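Side-chain contacts in stromal cell-derived factor 2-like protein (PDB 3MAL), which takes part in protein quality control and the unfolded protein response of the plant endoplasmic reticulum, and may help monitor glycoproteins: residues A[26-29]-A[30-33]; A[102-105]-A[106-109]; A[121-124]-A[125-128]. All coordinates share one frame; numbering follows the deposited sequence.

Contact 1: residues A[26-29]-A[30-33]; sequences LMHE and KTKF
K32 folds its side chain back along the chain that has just turned, laying it beside M27 and E29. Its CB lies near M27 SD. With CG anti to the carbonyl carbon (chi1 -45°) and a second bend at chi2, the chain heads back toward the start of the loop; it then runs extended to the tip. CD sits 3.7 Å from M27 CE, in a purely nonpolar touch, and CE passes 3.2 Å from E29 O. NZ finally donates to E29 O at 2.8 Å, lying in the carbonyl plane. M27 meets this arm obliquely: its CG approaches K32 O to 3.5 Å, and the bend at chi3 brings CE to the lysine. The E29 carboxylate is turned to another partner, R143, in a salt bridge, while K32 NZ stays 5.6 Å from E29 OE2.

The backbone closes the four-residue turn 29-32. H28 N gives a bond of 2.9 Å to F33 O, and H28 O accepts from K32 N at 2.8 Å; the positive phi of K32 lets the chain reverse there.

The loop joins strand 23-28 of the beta-trefoil barrel to strand 34-38 of the second sheet. M27 and E29 rest on L185 of strand 184-190, the H28 ring meets W184 edge-to-face, and T31 OG1, whose place is less certain, probably bonds Q170 at the start of strand 170-175.

Contact 2: residues A[102-105]-A[106-109]; sequences HASP and ISGN
S104 meets the backbone of N109 across the loop of a beta-hairpin, the one joining strands 96-100 and 110-115 in the beta-trefoil. Backbone and side chain of S104 both take part in the polar bonds. S104 N donates to N109 O at 2.7 Å, and the same acceptor receives a CA-H...O contact from A103 CA at 3.4 Å. In return N109 N donates to S104 OG at 2.9 Å; chi1 of 66° places OG between the backbone N and the carbonyl carbon, facing into the turn. A weak bond, G108 N to S104 O at 3.3 Å, spans the loop as well.

The side-chain hydroxyls share an outside partner. S104 OG bonds OE2 and S107 OG bonds OE1 of E171, whose OE2 is also bound by I106 N, so one carboxylate of strand 170-175 ties the turn down.

Nonpolar touches are few. A103 CB lies 4.3 Å from G108 CA, P105 and I106 both touch Y162, and P105 also touches Y42.

Within the second half of the loop, N109 ND2 donates to S107 OG at 2.8 Å, the hydroxyl standing 25° out of the amide plane.

Contact 3: residues A[121-124]-A[125-128]; sequences SDTG and DHWK
D125 OD2 is gripped by two donors from the preceding loop. S121 OG gives it a short bond of 2.7 Å on the anti lone pair, and D122 N reaches it at 3.1 Å from above the carboxylate plane, 56° out of it. The chain here makes an Asx turn leading into a 3-10 turn, just ahead of strand 127-131 of the beta-trefoil barrel. D122 OD1 accepts from G124 N at 2.8 Å, its carboxylate brought over the turn by chi1 of 67°. The 3-10 bonds follow: D125 N to D122 O and H126 N to T123 O.

The other D125 oxygen, OD1, bonds H98 ND1 on strand 96-100, which may ease the nearness of the two carboxylates, 4.4 Å apart between D122 OD1 and D125 OD1. S121 OG has a further partner in R87, and T123 OG1 bonds D150.

For H126, chi1 of -60° swings the ring beside the backbone N and back over T123. T123 CA sits 3.6 Å from the ring centroid and almost exactly on the normal, a CH-pi contact, with T123 CG2 reaching toward CE1.

Two waters bridge the turn. Water 1 lies in the ring plane at the H126 edge, 2.9 Å from NE2, and donates to S121 OG. Water 2 donates both to T123 O, at 2.7 Å, and to H126 O.

The three contacts are separate loop closures of one beta-trefoil, spaced almost evenly with centres 19 to 22 Å apart, and none touches another. Contacts 1 and 3 lie on opposite sides of the chain's centre, their nearest atoms about 8 Å apart, yet both reach the barrel sheet: strand 143-148 supplies R143 to E29 of contact 1 and H148 to the carbonyl of G124 in contact 3. Contacts 1 and 2, about 11 Å apart at the nearest atoms, meet adjacent residues of strand 170-175, contact 1 probably through Q170 and contact 2 through E171. Contacts 2 and 3 belong to the same MIR repeat. No ligand marks a site among them, and sugar binding remains putative.

Contact 1: residues A[26-29]-A[30-33]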
loop_
_atom_site.group_PDB
_atom_site.type_symbol
_atom_site.label_atom_id
_atom_site.label_comp_id
_atom_site.label_asym_id
_atom_site.label_seq_id
_atom_site.Cartn_x
_atom_site.Cartn_y
_atom_site.Cartn_z
ATOM N N LEU A 26 4.451 -5.688 0.369
ATOM C CA LEU A 26 3.947 -5.264 1.659
ATOM C C LEU A 26 3.080 -6.377 2.215
ATOM O O LEU A 26 2.014 -6.682 1.662
ATOM C CB LEU A 26 3.154 -3.959 1.505
ATOM C CG LEU A 26 3.039 -3.150 2.790
ATOM C CD1 LEU A 26 4.376 -2.483 3.183
ATOM C CD2 LEU A 26 1.904 -2.102 2.646
ATOM N N MET A 27 3.548 -7.003 3.294
ATOM C CA MET A 27 2.867 -8.127 3.885
ATOM C C MET A 27 2.051 -7.703 5.102
ATOM O O MET A 27 2.562 -7.013 5.994
ATOM C CB MET A 27 3.880 -9.199 4.285
ATOM C CG MET A 27 3.246 -10.501 4.787
ATOM S SD MET A 27 4.411 -11.652 5.560
ATOM C CE MET A 27 4.554 -10.909 7.175
ATOM N N HIS A 28 0.789 -8.137 5.116
ATOM C CA HIS A 28 -0.128 -7.985 6.251
ATOM C C HIS A 28 0.385 -8.819 7.427
ATOM O O HIS A 28 0.552 -10.032 7.306
ATOM C CB HIS A 28 -1.503 -8.480 5.809
ATOM C CG HIS A 28 -2.597 -8.283 6.817
ATOM N ND1 HIS A 28 -2.985 -7.043 7.280
ATOM C CD2 HIS A 28 -3.425 -9.177 7.408
ATOM C CE1 HIS A 28 -3.998 -7.181 8.119
ATOM N NE2 HIS A 28 -4.272 -8.467 8.228
ATOM N N GLU A 29 0.679 -8.189 8.550
ATOM C CA GLU A 29 1.297 -8.988 9.631
ATOM C C GLU A 29 0.479 -10.180 10.128
ATOM O O GLU A 29 1.028 -11.246 10.352
ATOM C CB GLU A 29 1.694 -8.141 10.820
ATOM C CG GLU A 29 2.443 -8.980 11.873
ATOM C CD GLU A 29 2.910 -8.137 13.045
ATOM O OE1 GLU A 29 2.081 -7.392 13.621
ATOM O OE2 GLU A 29 4.110 -8.230 13.417
ATOM N N LYS A 30 -0.820 -9.987 10.323
ATOM C CA LYS A 30 -1.697 -10.991 10.888
ATOM C C LYS A 30 -1.943 -12.167 9.937
ATOM O O LYS A 30 -1.805 -13.322 10.328
ATOM C CB LYS A 30 -3.023 -10.302 11.220
ATOM C CG LYS A 30 -3.792 -10.892 12.369
ATOM C CD LYS A 30 -3.077 -10.673 13.680
ATOM C CE LYS A 30 -3.954 -11.183 14.819
ATOM N NZ LYS A 30 -3.214 -11.204 16.136
ATOM N N THR A 31 -2.314 -11.894 8.690
ATOM C CA THR A 31 -2.664 -12.975 7.777
ATOM C C THR A 31 -1.525 -13.426 6.852
ATOM O O THR A 31 -1.611 -14.491 6.227
ATOM C CB THR A 31 -3.830 -12.560 6.863
ATOM O OG1 THR A 31 -3.391 -11.486 6.027
ATOM C CG2 THR A 31 -5.047 -12.135 7.679
ATOM N N LYS A 32 -0.476 -12.603 6.739
ATOM C CA LYS A 32 0.646 -12.889 5.835
ATOM C C LYS A 32 0.326 -12.692 4.333
ATOM O O LYS A 32 1.174 -12.950 3.489
ATOM C CB LYS A 32 1.250 -14.288 6.085
ATOM C CG LYS A 32 1.485 -14.652 7.582
ATOM C CD LYS A 32 2.372 -13.631 8.291
ATOM C CE LYS A 32 2.545 -14.022 9.779
ATOM N NZ LYS A 32 3.227 -12.945 10.564
ATOM N N PHE A 33 -0.879 -12.217 4.006
ATOM C CA PHE A 33 -1.227 -11.919 2.601
ATOM C C PHE A 33 -0.483 -10.676 2.090
ATOM O O PHE A 33 -0.131 -9.777 2.867
ATOM C CB PHE A 33 -2.758 -11.758 2.417
ATOM C CG PHE A 33 -3.529 -13.089 2.367
ATOM C CD1 PHE A 33 -3.297 -14.101 3.317
ATOM C CD2 PHE A 33 -4.494 -13.312 1.384
ATOM C CE1 PHE A 33 -4.011 -15.333 3.263
ATOM C CE2 PHE A 33 -5.211 -14.513 1.327
ATOM C CZ PHE A 33 -4.963 -15.535 2.280
#

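Contact 2: residues A[102-105]-A[106-109]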
loop_
_atom_site.group_PDB
_atom_site.type_symbol
_atom_site.label_atom_id
_atom_site.label_comp_id
_atom_site.label_asym_id
_atom_site.label_seq_id
_atom_site.Cartn_x
_atom_site.Cartn_y
_atom_site.Cartn_z
ATOM N N HIS A 102 -15.451 6.097 -0.444
ATOM C CA HIS A 102 -16.365 5.139 -1.049
ATOM C C HIS A 102 -16.337 3.917 -0.147
ATOM O O HIS A 102 -15.339 3.691 0.549
ATOM C CB HIS A 102 -15.891 4.749 -2.458
ATOM C CG HIS A 102 -16.255 5.742 -3.507
ATOM N ND1 HIS A 102 -15.354 6.653 -4.029
ATOM C CD2 HIS A 102 -17.432 5.976 -4.131
ATOM C CE1 HIS A 102 -15.965 7.401 -4.931
ATOM N NE2 HIS A 102 -17.221 7.000 -5.021
ATOM N N ALA A 103 -17.427 3.155 -0.128
ATOM C CA ALA A 103 -17.498 1.894 0.622
ATOM C C ALA A 103 -16.749 0.726 -0.056
ATOM O O ALA A 103 -16.941 0.457 -1.247
ATOM C CB ALA A 103 -18.979 1.506 0.889
ATOM N N SER A 104 -15.891 0.051 0.718
ATOM C CA SER A 104 -15.178 -1.163 0.283
ATOM C C SER A 104 -16.206 -2.287 0.077
ATOM O O SER A 104 -17.255 -2.273 0.724
ATOM C CB SER A 104 -14.128 -1.559 1.324
ATOM O OG SER A 104 -14.696 -1.971 2.573
ATOM N N PRO A 105 -15.911 -3.265 -0.805
ATOM C CA PRO A 105 -16.996 -4.167 -1.237
ATOM C C PRO A 105 -17.503 -5.211 -0.243
ATOM O O PRO A 105 -18.629 -5.703 -0.419
ATOM C CB PRO A 105 -16.414 -4.861 -2.488
ATOM C CG PRO A 105 -15.026 -4.324 -2.670
ATOM C CD PRO A 105 -14.631 -3.581 -1.443
ATOM N N ILE A 106 -16.714 -5.577 0.767
ATOM C CA ILE A 106 -17.143 -6.631 1.687
ATOM C C ILE A 106 -17.592 -6.065 3.031
ATOM O O ILE A 106 -18.707 -6.367 3.481
ATOM C CB ILE A 106 -16.069 -7.783 1.880
ATOM C CG1 ILE A 106 -15.836 -8.530 0.557
ATOM C CG2 ILE A 106 -16.527 -8.778 2.922
ATOM C CD1 ILE A 106 -14.868 -9.741 0.678
ATOM N N SER A 107 -16.746 -5.238 3.648
ATOM C CA SER A 107 -16.978 -4.768 5.019
ATOM C C SER A 107 -17.551 -3.337 5.115
ATOM O O SER A 107 -17.862 -2.861 6.205
ATOM C CB SER A 107 -15.699 -4.890 5.847
ATOM O OG SER A 107 -14.675 -4.042 5.316
ATOM N N GLY A 108 -17.694 -2.652 3.990
ATOM C CA GLY A 108 -18.283 -1.301 4.010
ATOM C C GLY A 108 -17.408 -0.302 4.749
ATOM O O GLY A 108 -17.916 0.651 5.362
ATOM N N ASN A 109 -16.091 -0.526 4.707
ATOM C CA ASN A 109 -15.120 0.433 5.242
ATOM C C ASN A 109 -14.589 1.275 4.080
ATOM O O ASN A 109 -15.210 1.305 3.017
ATOM C CB ASN A 109 -14.004 -0.298 6.010
ATOM C CG ASN A 109 -14.504 -0.877 7.335
ATOM O OD1 ASN A 109 -14.951 -0.135 8.209
ATOM N ND2 ASN A 109 -14.456 -2.192 7.469
#

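Contact 3: residues A[121-124]-A[125-128]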
loop_
_atom_site.group_PDB
_atom_site.type_symbol
_atom_site.label_atom_id
_atom_site.label_comp_id
_atom_site.label_asym_id
_atom_site.label_seq_id
_atom_site.Cartn_x
_atom_site.Cartn_y
_atom_site.Cartn_z
ATOM N N SER A 121 -1.874 11.699 -10.923
ATOM C CA SER A 121 -1.787 11.384 -9.504
ATOM C C SER A 121 -2.407 12.562 -8.771
ATOM O O SER A 121 -2.323 13.707 -9.247
ATOM C CB SER A 121 -0.312 11.193 -9.089
ATOM O OG SER A 121 -0.168 10.885 -7.706
ATOM N N ASP A 122 -3.063 12.301 -7.645
ATOM C CA ASP A 122 -3.538 13.386 -6.777
ATOM C C ASP A 122 -3.278 13.104 -5.297
ATOM O O ASP A 122 -2.689 12.069 -4.970
ATOM C CB ASP A 122 -4.999 13.776 -7.067
ATOM C CG ASP A 122 -6.000 12.702 -6.719
ATOM O OD1 ASP A 122 -5.801 11.934 -5.750
ATOM O OD2 ASP A 122 -7.038 12.647 -7.406
ATOM N N THR A 123 -3.681 14.017 -4.404
ATOM C CA THR A 123 -3.433 13.818 -2.952
ATOM C C THR A 123 -4.072 12.537 -2.361
ATOM O O THR A 123 -3.678 12.064 -1.289
ATOM C CB THR A 123 -3.835 15.048 -2.089
ATOM O OG1 THR A 123 -5.248 15.224 -2.116
ATOM C CG2 THR A 123 -3.140 16.329 -2.572
ATOM N N GLY A 124 -5.065 11.984 -3.054
ATOM C CA GLY A 124 -5.686 10.746 -2.597
ATOM C C GLY A 124 -4.727 9.565 -2.713
ATOM O O GLY A 124 -5.017 8.480 -2.206
ATOM N N ASP A 125 -3.596 9.787 -3.394
ATOM C CA ASP A 125 -2.510 8.803 -3.502
ATOM C C ASP A 125 -1.501 8.908 -2.341
ATOM O O ASP A 125 -0.504 8.188 -2.320
ATOM C CB ASP A 125 -1.764 8.989 -4.831
ATOM C CG ASP A 125 -2.656 8.791 -6.049
ATOM O OD1 ASP A 125 -3.676 8.058 -5.993
ATOM O OD2 ASP A 125 -2.331 9.380 -7.089
ATOM N N HIS A 126 -1.759 9.800 -1.377
ATOM C CA HIS A 126 -0.781 10.091 -0.319
ATOM C C HIS A 126 -1.036 9.303 0.973
ATOM O O HIS A 126 -2.161 9.274 1.483
ATOM C CB HIS A 126 -0.718 11.618 -0.061
ATOM C CG HIS A 126 -0.306 12.410 -1.265
ATOM N ND1 HIS A 126 -0.110 13.778 -1.228
ATOM C CD2 HIS A 126 -0.043 12.023 -2.539
ATOM C CE1 HIS A 126 0.242 14.199 -2.434
ATOM N NE2 HIS A 126 0.300 13.153 -3.243
ATOM N N TRP A 127 0.024 8.661 1.486
ATOM C CA TRP A 127 -0.031 7.837 2.698
ATOM C C TRP A 127 1.098 8.238 3.627
ATOM O O TRP A 127 2.239 8.473 3.176
ATOM C CB TRP A 127 0.106 6.341 2.355
ATOM C CG TRP A 127 -0.955 5.842 1.389
ATOM C CD1 TRP A 127 -0.948 5.981 0.036
ATOM C CD2 TRP A 127 -2.166 5.138 1.715
ATOM N NE1 TRP A 127 -2.078 5.413 -0.516
ATOM C CE2 TRP A 127 -2.841 4.881 0.492
ATOM C CE3 TRP A 127 -2.737 4.686 2.911
ATOM C CZ2 TRP A 127 -4.075 4.215 0.437
ATOM C CZ3 TRP A 127 -3.968 4.003 2.859
ATOM C CH2 TRP A 127 -4.613 3.772 1.625
ATOM N N LYS A 128 0.801 8.317 4.920
ATOM C CA LYS A 128 1.848 8.625 5.894
ATOM C C LYS A 128 2.419 7.312 6.421
ATOM O O LYS A 128 1.664 6.437 6.871
ATOM C CB LYS A 128 1.254 9.486 7.008
ATOM C CG LYS A 128 2.120 9.740 8.253
ATOM C CD LYS A 128 1.130 10.251 9.325
ATOM C CE LYS A 128 1.791 10.627 10.629
ATOM N NZ LYS A 128 0.785 11.202 11.592
HETATM O O HOH W 1 0.435 13.136 -6.122
HETATM O O HOH W 2 -4.459 10.910 0.986
#